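Local coordinates for protein putative cytochrome P450 154A1 (Streptomyces coelicolor, PDB 1ODO) that is a cytochrome P450, a haem protein that holds protoporphyrin IX iron together with 4-phenyl-1H-imidazole, at residues 7-15 and 32-40; 17-25 and 318-326. All coordinates share one frame; numbering follows the deposited sequence.

Contact 1: 7-15 and 32-40; sequences ALVLDPTGA and WVDVLGVQA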
loop_
_atom_site.group_PDB
_atom_site.type_symbol
_atom_site.label_atom_id
_atom_site.label_comp_id
_atom_site.label_asym_id
_atom_site.label_seq_id
_atom_site.Cartn_x
_atom_site.Cartn_y
_atom_site.Cartn_z
ATOM N N ALA A 7 -10.848 24.059 6.047
ATOM C CA ALA A 7 -10.427 22.630 5.953
ATOM C C ALA A 7 -9.109 22.384 6.679
ATOM O O ALA A 7 -8.235 23.251 6.700
ATOM C CB ALA A 7 -10.284 22.231 4.488
ATOM N N LEU A 8 -8.972 21.204 7.276
ATOM C CA LEU A 8 -7.752 20.851 7.995
ATOM C C LEU A 8 -6.747 20.417 6.938
ATOM O O LEU A 8 -6.992 19.464 6.200
ATOM C CB LEU A 8 -8.011 19.691 8.958
ATOM C CG LEU A 8 -6.770 19.142 9.667
ATOM C CD1 LEU A 8 -6.192 20.203 10.592
ATOM C CD2 LEU A 8 -7.140 17.900 10.454
ATOM N N VAL A 9 -5.613 21.104 6.865
ATOM C CA VAL A 9 -4.598 20.761 5.876
ATOM C C VAL A 9 -3.688 19.620 6.315
ATOM O O VAL A 9 -2.946 19.741 7.285
ATOM C CB VAL A 9 -3.728 21.989 5.534
ATOM C CG1 VAL A 9 -2.747 21.635 4.422
ATOM C CG2 VAL A 9 -4.614 23.147 5.109
ATOM N N LEU A 10 -3.753 18.506 5.592
ATOM C CA LEU A 10 -2.928 17.348 5.914
ATOM C C LEU A 10 -1.497 17.596 5.435
ATOM O O LEU A 10 -1.276 18.022 4.305
ATOM C CB LEU A 10 -3.508 16.091 5.260
ATOM C CG LEU A 10 -4.962 15.784 5.644
ATOM C CD1 LEU A 10 -5.381 14.457 5.032
ATOM C CD2 LEU A 10 -5.100 15.735 7.163
ATOM N N ASP A 11 -0.538 17.334 6.318
ATOM C CA ASP A 11 0.885 17.516 6.044
ATOM C C ASP A 11 1.403 16.628 4.905
ATOM O O ASP A 11 1.471 15.409 5.039
ATOM C CB ASP A 11 1.655 17.252 7.344
ATOM C CG ASP A 11 3.154 17.409 7.194
ATOM O OD1 ASP A 11 3.619 17.968 6.182
ATOM O OD2 ASP A 11 3.870 16.972 8.118
ATOM N N PRO A 12 1.787 17.240 3.769
ATOM C CA PRO A 12 2.297 16.491 2.612
ATOM C C PRO A 12 3.590 15.724 2.892
ATOM O O PRO A 12 3.928 14.795 2.161
ATOM C CB PRO A 12 2.517 17.578 1.554
ATOM C CG PRO A 12 1.578 18.674 1.961
ATOM C CD PRO A 12 1.709 18.680 3.463
ATOM N N THR A 13 4.314 16.115 3.935
ATOM C CA THR A 13 5.570 15.444 4.281
ATOM C C THR A 13 5.398 14.272 5.245
ATOM O O THR A 13 6.359 13.552 5.522
ATOM C CB THR A 13 6.581 16.430 4.907
ATOM O OG1 THR A 13 6.146 16.800 6.221
ATOM C CG2 THR A 13 6.696 17.681 4.051
ATOM N N GLY A 14 4.180 14.089 5.752
ATOM C CA GLY A 14 3.900 13.003 6.682
ATOM C C GLY A 14 4.849 12.954 7.868
ATOM O O GLY A 14 5.197 11.876 8.353
ATOM N N ALA A 15 5.243 14.128 8.352
ATOM C CA ALA A 15 6.163 14.249 9.478
ATOM C C ALA A 15 5.737 13.691 10.835
ATOM O O ALA A 15 6.593 13.317 11.640
ATOM C CB ALA A 15 6.576 15.717 9.639
ATOM N N TRP A 32 -13.637 17.639 7.203
ATOM C CA TRP A 32 -13.359 18.232 5.898
ATOM C C TRP A 32 -11.870 18.591 5.946
ATOM O O TRP A 32 -11.443 19.375 6.794
ATOM C CB TRP A 32 -14.224 19.488 5.718
ATOM C CG TRP A 32 -14.205 20.124 4.348
ATOM C CD1 TRP A 32 -13.837 21.406 4.049
ATOM C CD2 TRP A 32 -14.647 19.539 3.116
ATOM N NE1 TRP A 32 -14.028 21.659 2.710
ATOM C CE2 TRP A 32 -14.524 20.530 2.113
ATOM C CE3 TRP A 32 -15.136 18.275 2.760
ATOM C CZ2 TRP A 32 -14.875 20.295 0.779
ATOM C CZ3 TRP A 32 -15.484 18.042 1.430
ATOM C CH2 TRP A 32 -15.352 19.050 0.458
ATOM N N VAL A 33 -11.078 18.001 5.055
ATOM C CA VAL A 33 -9.645 18.271 5.027
ATOM C C VAL A 33 -9.151 18.712 3.654
ATOM O O VAL A 33 -9.887 18.677 2.666
ATOM C CB VAL A 33 -8.826 17.014 5.438
ATOM C CG1 VAL A 33 -9.250 16.527 6.824
ATOM C CG2 VAL A 33 -9.026 15.905 4.403
ATOM N N ASP A 34 -7.892 19.130 3.608
ATOM C CA ASP A 34 -7.279 19.570 2.369
ATOM C C ASP A 34 -6.138 18.607 2.062
ATOM O O ASP A 34 -5.250 18.400 2.889
ATOM C CB ASP A 34 -6.728 20.990 2.508
ATOM C CG ASP A 34 -5.999 21.452 1.264
ATOM O OD1 ASP A 34 -6.528 22.331 0.554
ATOM O OD2 ASP A 34 -4.900 20.922 0.992
ATOM N N VAL A 35 -6.181 18.005 0.879
ATOM C CA VAL A 35 -5.150 17.061 0.457
ATOM C C VAL A 35 -4.468 17.674 -0.762
ATOM O O VAL A 35 -4.947 17.540 -1.887
ATOM C CB VAL A 35 -5.764 15.695 0.075
ATOM C CG1 VAL A 35 -4.665 14.711 -0.327
ATOM C CG2 VAL A 35 -6.563 15.149 1.244
ATOM N N LEU A 36 -3.362 18.369 -0.520
ATOM C CA LEU A 36 -2.603 19.016 -1.582
ATOM C C LEU A 36 -3.462 19.918 -2.475
ATOM O O LEU A 36 -3.326 19.912 -3.700
ATOM C CB LEU A 36 -1.867 17.967 -2.426
ATOM C CG LEU A 36 -0.561 17.443 -1.809
ATOM C CD1 LEU A 36 -0.857 16.579 -0.588
ATOM C CD2 LEU A 36 0.207 16.636 -2.846
ATOM N N GLY A 37 -4.351 20.693 -1.858
ATOM C CA GLY A 37 -5.198 21.585 -2.633
ATOM C C GLY A 37 -6.608 21.110 -2.932
ATOM O O GLY A 37 -7.440 21.896 -3.385
ATOM N N VAL A 38 -6.881 19.830 -2.707
ATOM C CA VAL A 38 -8.216 19.287 -2.961
ATOM C C VAL A 38 -8.886 19.032 -1.617
ATOM O O VAL A 38 -8.319 18.354 -0.760
ATOM C CB VAL A 38 -8.153 17.960 -3.759
ATOM C CG1 VAL A 38 -9.512 17.264 -3.731
ATOM C CG2 VAL A 38 -7.744 18.243 -5.205
ATOM N N GLN A 39 -10.080 19.587 -1.426
ATOM C CA GLN A 39 -10.800 19.399 -0.171
ATOM C C GLN A 39 -11.687 18.165 -0.248
ATOM O O GLN A 39 -12.372 17.934 -1.245
ATOM C CB GLN A 39 -11.647 20.629 0.163
ATOM C CG GLN A 39 -10.837 21.893 0.428
ATOM C CD GLN A 39 -10.270 22.502 -0.838
ATOM O OE1 GLN A 39 -11.014 22.907 -1.730
ATOM N NE2 GLN A 39 -8.946 22.576 -0.922
ATOM N N ALA A 40 -11.672 17.371 0.814
ATOM C CA ALA A 40 -12.477 16.162 0.846
ATOM C C ALA A 40 -12.823 15.764 2.264
ATOM O O ALA A 40 -12.253 16.272 3.232
ATOM C CB ALA A 40 -11.721 15.023 0.174
HETATM O O HOH W 1 -2.549 18.917 2.144
#
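Leu8 pairs with Val33 and Val9 with Asp34 in a short parallel ladder, the closing step of a beta-alpha-beta unit in which strand 8-9 leads through helix 17-25 to strand 30-35. Strand 8-9 is an outermost strand of the mixed sheet of this cytochrome P450. Three backbone bonds define the register. Leu8 N donates to Trp32 O at 3.1 Å. Asp34 N returns a bond to Leu8 O at 2.8 Å. Leu10 N then reaches Asp34 O at 3.1 Å, with a nearly straight N-H (165°).

Leu8, Val33 and Leu10 gather on the helix side, where Leu8 CB meets Val33 CG1. With CG beside its backbone N (chi1 -57°), Leu10 rests CD1 against both Val33 CG2 and Val35 CG2, 4.0 Å from each, and it also touches Leu316 of strand 314-317. On the other face Val9 CG2 runs alongside Asp34 CB, both side chains pointing the same way. Ala7 CB comes obliquely to the indole of Trp32, 3.7 Å from CD1, while Pro12 and Leu36 slide past each other where the strands part. There a water takes over: it accepts from Leu36 N and lies within bonding distance of Leu10 O and Asp34 O, though its two protons have further acceptors in reach, linking the two chains where their CA atoms draw apart.

Behind these contacts, the type I' turn from Val35 to Val38 links strands 30-35 and 38-43, and the carboxylate of Asp34 braces it. Gly37 N meets Asp34 OD2 on its syn side, tilted out of the carboxylate plane, giving an Asx motif, and Gln39, bent at chi2 (74°), brings NE2 to 2.8 Å from Asp34 OD1, approaching from above the carboxylate plane.

Contact 2: 17-25 and 318-326; sequences HHTEHRTLR and SYAAANRHP. With HEM (protoporphyrin IX containing Fe), chain B.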
loop_
_atom_site.group_PDB
_atom_site.type_symbol
_atom_site.label_atom_id
_atom_site.label_comp_id
_atom_site.label_asym_id
_atom_site.label_seq_id
_atom_site.Cartn_x
_atom_site.Cartn_y
_atom_site.Cartn_z
ATOM N N HIS A 17 2.480 11.349 11.673
ATOM C CA HIS A 17 1.189 10.709 11.478
ATOM C C HIS A 17 0.449 10.325 12.755
ATOM O O HIS A 17 -0.778 10.265 12.755
ATOM C CB HIS A 17 1.325 9.497 10.539
ATOM C CG HIS A 17 2.007 8.310 11.146
ATOM N ND1 HIS A 17 3.308 8.346 11.603
ATOM C CD2 HIS A 17 1.579 7.038 11.330
ATOM C CE1 HIS A 17 3.652 7.147 12.041
ATOM N NE2 HIS A 17 2.621 6.334 11.886
ATOM N N HIS A 18 1.176 10.071 13.843
ATOM C CA HIS A 18 0.516 9.704 15.098
ATOM C C HIS A 18 -0.305 10.881 15.610
ATOM O O HIS A 18 -1.434 10.710 16.070
ATOM C CB HIS A 18 1.529 9.304 16.171
ATOM C CG HIS A 18 2.237 8.018 15.884
ATOM N ND1 HIS A 18 1.601 6.932 15.322
ATOM C CD2 HIS A 18 3.512 7.629 16.117
ATOM C CE1 HIS A 18 2.455 5.930 15.220
ATOM N NE2 HIS A 18 3.621 6.326 15.696
ATOM N N THR A 19 0.268 12.078 15.554
ATOM C CA THR A 19 -0.460 13.250 16.017
ATOM C C THR A 19 -1.599 13.488 15.037
ATOM O O THR A 19 -2.703 13.863 15.427
ATOM C CB THR A 19 0.436 14.498 16.064
ATOM O OG1 THR A 19 1.442 14.317 17.066
ATOM C CG2 THR A 19 -0.395 15.739 16.404
ATOM N N GLU A 20 -1.327 13.254 13.756
ATOM C CA GLU A 20 -2.345 13.446 12.731
ATOM C C GLU A 20 -3.568 12.569 13.022
ATOM O O GLU A 20 -4.704 13.008 12.843
ATOM C CB GLU A 20 -1.781 13.105 11.349
ATOM C CG GLU A 20 -2.813 13.200 10.229
ATOM C CD GLU A 20 -2.228 12.880 8.871
ATOM O OE1 GLU A 20 -1.761 13.815 8.181
ATOM O OE2 GLU A 20 -2.224 11.688 8.502
ATOM N N HIS A 21 -3.340 11.333 13.465
ATOM C CA HIS A 21 -4.455 10.433 13.768
ATOM C C HIS A 21 -5.378 11.087 14.792
ATOM O O HIS A 21 -6.596 11.114 14.629
ATOM C CB HIS A 21 -3.979 9.109 14.381
ATOM C CG HIS A 21 -3.114 8.284 13.483
ATOM N ND1 HIS A 21 -3.139 8.395 12.111
ATOM C CD2 HIS A 21 -2.227 7.300 13.766
ATOM C CE1 HIS A 21 -2.304 7.517 11.585
ATOM N NE2 HIS A 21 -1.738 6.838 12.568
ATOM N N ARG A 22 -4.779 11.600 15.859
ATOM C CA ARG A 22 -5.546 12.245 16.917
ATOM C C ARG A 22 -6.276 13.490 16.442
ATOM O O ARG A 22 -7.445 13.687 16.757
ATOM C CB ARG A 22 -4.625 12.594 18.087
ATOM C CG ARG A 22 -3.821 11.408 18.581
ATOM C CD ARG A 22 -2.990 11.752 19.807
ATOM N NE ARG A 22 -2.124 10.639 20.183
ATOM C CZ ARG A 22 -2.553 9.401 20.418
ATOM N NH1 ARG A 22 -3.845 9.106 20.317
ATOM N NH2 ARG A 22 -1.689 8.451 20.751
ATOM N N THR A 23 -5.583 14.328 15.679
ATOM C CA THR A 23 -6.180 15.552 15.170
ATOM C C THR A 23 -7.393 15.250 14.294
ATOM O O THR A 23 -8.428 15.912 14.399
ATOM C CB THR A 23 -5.145 16.362 14.370
ATOM O OG1 THR A 23 -4.008 16.624 15.204
ATOM C CG2 THR A 23 -5.742 17.684 13.905
ATOM N N LEU A 24 -7.274 14.246 13.433
ATOM C CA LEU A 24 -8.385 13.892 12.565
ATOM C C LEU A 24 -9.556 13.327 13.361
ATOM O O LEU A 24 -10.699 13.733 13.166
ATOM C CB LEU A 24 -7.939 12.872 11.515
ATOM C CG LEU A 24 -7.119 13.400 10.334
ATOM C CD1 LEU A 24 -6.531 12.229 9.542
ATOM C CD2 LEU A 24 -8.019 14.260 9.442
ATOM N N ARG A 25 -9.277 12.391 14.264
ATOM C CA ARG A 25 -10.350 11.805 15.056
ATOM C C ARG A 25 -11.011 12.818 15.998
ATOM O O ARG A 25 -12.113 12.590 16.499
ATOM C CB ARG A 25 -9.838 10.583 15.832
ATOM C CG ARG A 25 -9.572 9.354 14.937
ATOM C CD ARG A 25 -9.742 8.062 15.730
ATOM N NE ARG A 25 -8.945 8.107 16.950
ATOM C CZ ARG A 25 -7.668 7.753 17.031
ATOM N NH1 ARG A 25 -7.026 7.295 15.960
ATOM N NH2 ARG A 25 -7.016 7.906 18.178
ATOM N N SER A 318 -9.404 7.342 5.591
ATOM C CA SER A 318 -8.228 7.481 6.453
ATOM C C SER A 318 -8.085 6.220 7.306
ATOM O O SER A 318 -8.414 6.199 8.494
ATOM C CB SER A 318 -8.380 8.731 7.326
ATOM O OG SER A 318 -8.356 9.900 6.517
ATOM N N TYR A 319 -7.577 5.172 6.664
ATOM C CA TYR A 319 -7.367 3.865 7.276
ATOM C C TYR A 319 -6.512 3.762 8.528
ATOM O O TYR A 319 -6.887 3.069 9.480
ATOM C CB TYR A 319 -6.818 2.917 6.211
ATOM C CG TYR A 319 -7.786 2.673 5.076
ATOM C CD1 TYR A 319 -7.336 2.574 3.762
ATOM C CD2 TYR A 319 -9.148 2.503 5.322
ATOM C CE1 TYR A 319 -8.220 2.308 2.716
ATOM C CE2 TYR A 319 -10.041 2.233 4.284
ATOM C CZ TYR A 319 -9.566 2.136 2.985
ATOM O OH TYR A 319 -10.440 1.864 1.956
ATOM N N ALA A 320 -5.358 4.424 8.526
ATOM C CA ALA A 320 -4.465 4.383 9.678
ATOM C C ALA A 320 -5.150 4.911 10.931
ATOM O O ALA A 320 -5.083 4.283 11.989
ATOM C CB ALA A 320 -3.198 5.183 9.390
ATOM N N ALA A 321 -5.814 6.058 10.809
ATOM C CA ALA A 321 -6.510 6.660 11.946
ATOM C C ALA A 321 -7.686 5.790 12.377
ATOM O O ALA A 321 -7.960 5.648 13.571
ATOM C CB ALA A 321 -7.001 8.058 11.579
ATOM N N ALA A 322 -8.377 5.209 11.399
ATOM C CA ALA A 322 -9.525 4.354 11.674
ATOM C C ALA A 322 -9.118 3.076 12.405
ATOM O O ALA A 322 -9.847 2.595 13.277
ATOM C CB ALA A 322 -10.239 4.002 10.369
ATOM N N ASN A 323 -7.959 2.527 12.053
ATOM C CA ASN A 323 -7.485 1.303 12.692
ATOM C C ASN A 323 -7.238 1.505 14.185
ATOM O O ASN A 323 -7.155 0.538 14.938
ATOM C CB ASN A 323 -6.188 0.813 12.046
ATOM C CG ASN A 323 -6.412 0.142 10.701
ATOM O OD1 ASN A 323 -7.546 -0.129 10.299
ATOM N ND2 ASN A 323 -5.317 -0.150 10.003
ATOM N N ARG A 324 -7.115 2.764 14.601
ATOM C CA ARG A 324 -6.874 3.091 16.006
ATOM C C ARG A 324 -8.071 3.753 16.676
ATOM O O ARG A 324 -7.937 4.357 17.743
ATOM C CB ARG A 324 -5.647 4.004 16.123
ATOM C CG ARG A 324 -4.309 3.295 15.855
ATOM C CD ARG A 324 -3.232 4.301 15.465
ATOM N NE ARG A 324 -1.900 3.713 15.304
ATOM C CZ ARG A 324 -0.913 3.853 16.185
ATOM N NH1 ARG A 324 -1.110 4.552 17.298
ATOM N NH2 ARG A 324 0.282 3.328 15.945
ATOM N N HIS A 325 -9.240 3.638 16.054
ATOM C CA HIS A 325 -10.457 4.233 16.602
ATOM C C HIS A 325 -10.797 3.523 17.912
ATOM O O HIS A 325 -10.919 2.298 17.954
ATOM C CB HIS A 325 -11.596 4.102 15.589
ATOM C CG HIS A 325 -12.779 4.966 15.895
ATOM N ND1 HIS A 325 -13.663 4.684 16.914
ATOM C CD2 HIS A 325 -13.221 6.108 15.317
ATOM C CE1 HIS A 325 -14.600 5.617 16.949
ATOM N NE2 HIS A 325 -14.355 6.491 15.991
ATOM N N PRO A 326 -10.961 4.293 19.002
ATOM C CA PRO A 326 -11.271 3.768 20.336
ATOM C C PRO A 326 -12.537 2.933 20.522
ATOM O O PRO A 326 -12.658 2.219 21.520
ATOM C CB PRO A 326 -11.250 5.021 21.212
ATOM C CG PRO A 326 -11.718 6.088 20.275
ATOM C CD PRO A 326 -10.951 5.767 19.010
HETATM C CHA HEM B . -5.885 -1.789 -3.603
HETATM C CHB HEM B . -2.689 -4.832 -5.530
HETATM C CHC HEM B . -0.124 -4.739 -1.441
HETATM C CHD HEM B . -3.309 -1.685 0.457
HETATM C C1A HEM B . -5.267 -2.632 -4.495
HETATM C C2A HEM B . -5.723 -2.942 -5.846
HETATM C C3A HEM B . -4.831 -3.785 -6.385
HETATM C C4A HEM B . -3.796 -4.035 -5.392
HETATM C CMA HEM B . -4.850 -4.401 -7.796
HETATM C CAA HEM B . -7.006 -2.369 -6.486
HETATM C CBA HEM B . -8.238 -3.196 -6.075
HETATM C CGA HEM B . -9.573 -2.713 -6.638
HETATM O O1A HEM B . -9.705 -1.443 -6.749
HETATM O O2A HEM B . -10.421 -3.552 -6.935
HETATM C C1B HEM B . -1.711 -5.069 -4.600
HETATM C C2B HEM B . -0.558 -5.923 -4.823
HETATM C C3B HEM B . 0.172 -5.902 -3.671
HETATM C C4B HEM B . -0.518 -5.042 -2.736
HETATM C CMB HEM B . -0.265 -6.681 -6.135
HETATM C CAB HEM B . 1.494 -6.626 -3.349
HETATM C CBB HEM B . 1.389 -8.159 -3.321
HETATM C C1C HEM B . -0.784 -3.896 -0.558
HETATM C C2C HEM B . -0.314 -3.598 0.804
HETATM C C3C HEM B . -1.206 -2.734 1.339
HETATM C C4C HEM B . -2.220 -2.503 0.329
HETATM C CMC HEM B . 0.986 -4.205 1.418
HETATM C CAC HEM B . -1.251 -2.048 2.730
HETATM C CBC HEM B . -1.007 -2.939 3.953
HETATM C C1D HEM B . -4.286 -1.434 -0.466
HETATM C C2D HEM B . -5.410 -0.544 -0.284
HETATM C C3D HEM B . -6.132 -0.563 -1.428
HETATM C C4D HEM B . -5.466 -1.480 -2.325
HETATM C CMD HEM B . -5.680 0.270 0.997
HETATM C CAD HEM B . -7.397 0.262 -1.714
HETATM C CBD HEM B . -8.683 -0.113 -0.969
HETATM C CGD HEM B . -9.737 0.892 -1.386
HETATM O O1D HEM B . -10.117 1.731 -0.560
HETATM O O2D HEM B . -10.125 0.831 -2.575
HETATM N NA HEM B . -4.101 -3.317 -4.247
HETATM N NB HEM B . -1.661 -4.535 -3.317
HETATM N NC HEM B . -1.950 -3.221 -0.818
HETATM N ND HEM B . -4.324 -2.005 -1.735
HETATM FE FE HEM B . -3.027 -3.269 -2.517
#
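His18 begins the contact between helix 17-25 and the short helix 319-322 with its following turn: its ring crosses the Arg324 guanidinium obliquely, the planes 40° apart. One turn on, His21 meets Ala321, their CA atoms 4.7 Å apart, the nearest CA pair of the two segments. With CG beside the backbone N, its ring turns one face to the backbone of Ala320 and the other to His17 O. Ala320 CB lies 3.3 Å from His21 CE1, and Ala321 CA makes an off-centre CH-pi contact, 4.2 Å from the ring centroid. Across the ring, CD2 touches Arg324 CD at 3.6 Å. Leu24 approaches Ser318, whose OG is hydrogen-bonded to Ser42.

Arg25 supplies the hydrogen bond between the segments. Its chain bends at chi3 (-52°), and NH1 donates to a lone pair of Ala321 O at 3.0 Å, with an N-H...O angle of 138°. Ala321 O also accepts from Arg324 N, so it is gripped twice. Arg324 O lies over one guanidinium face, and Pro326 CD packs 3.7 Å from Arg25 NE.

Arg324 and Arg22 both form salt bridges to Asp333. Helix 319-322 follows strand 314-317 and stands between helix 17-25 and the haem: Tyr319 OH donates to haem O1D, while its side chain touches helix 46-52 and strand 292-297.

How the contacts relate
Helix 17-25 is the shared element: contact 1 joins the strands that precede and follow it, and contact 2 sets it against helix 319-322. Their centres lie 14 Å apart, and they meet where Leu24 CD2 packs 3.7 Å from Val33 CG1 and where Leu8 CD2 touches Thr23 CG2. Contact 1 is partly buried at the sheet margin, with exposed Ala7 and Val9 among its touching residues, whereas six of the ten touching residues in contact 2 are buried. The chemistry follows place: reciprocal backbone bonds and aliphatic packing hold contact 1, while contact 2 has imidazole and guanidinium groups set against each other and against the backbone of the helix and its following turn, with one arginine-to-carbonyl bond.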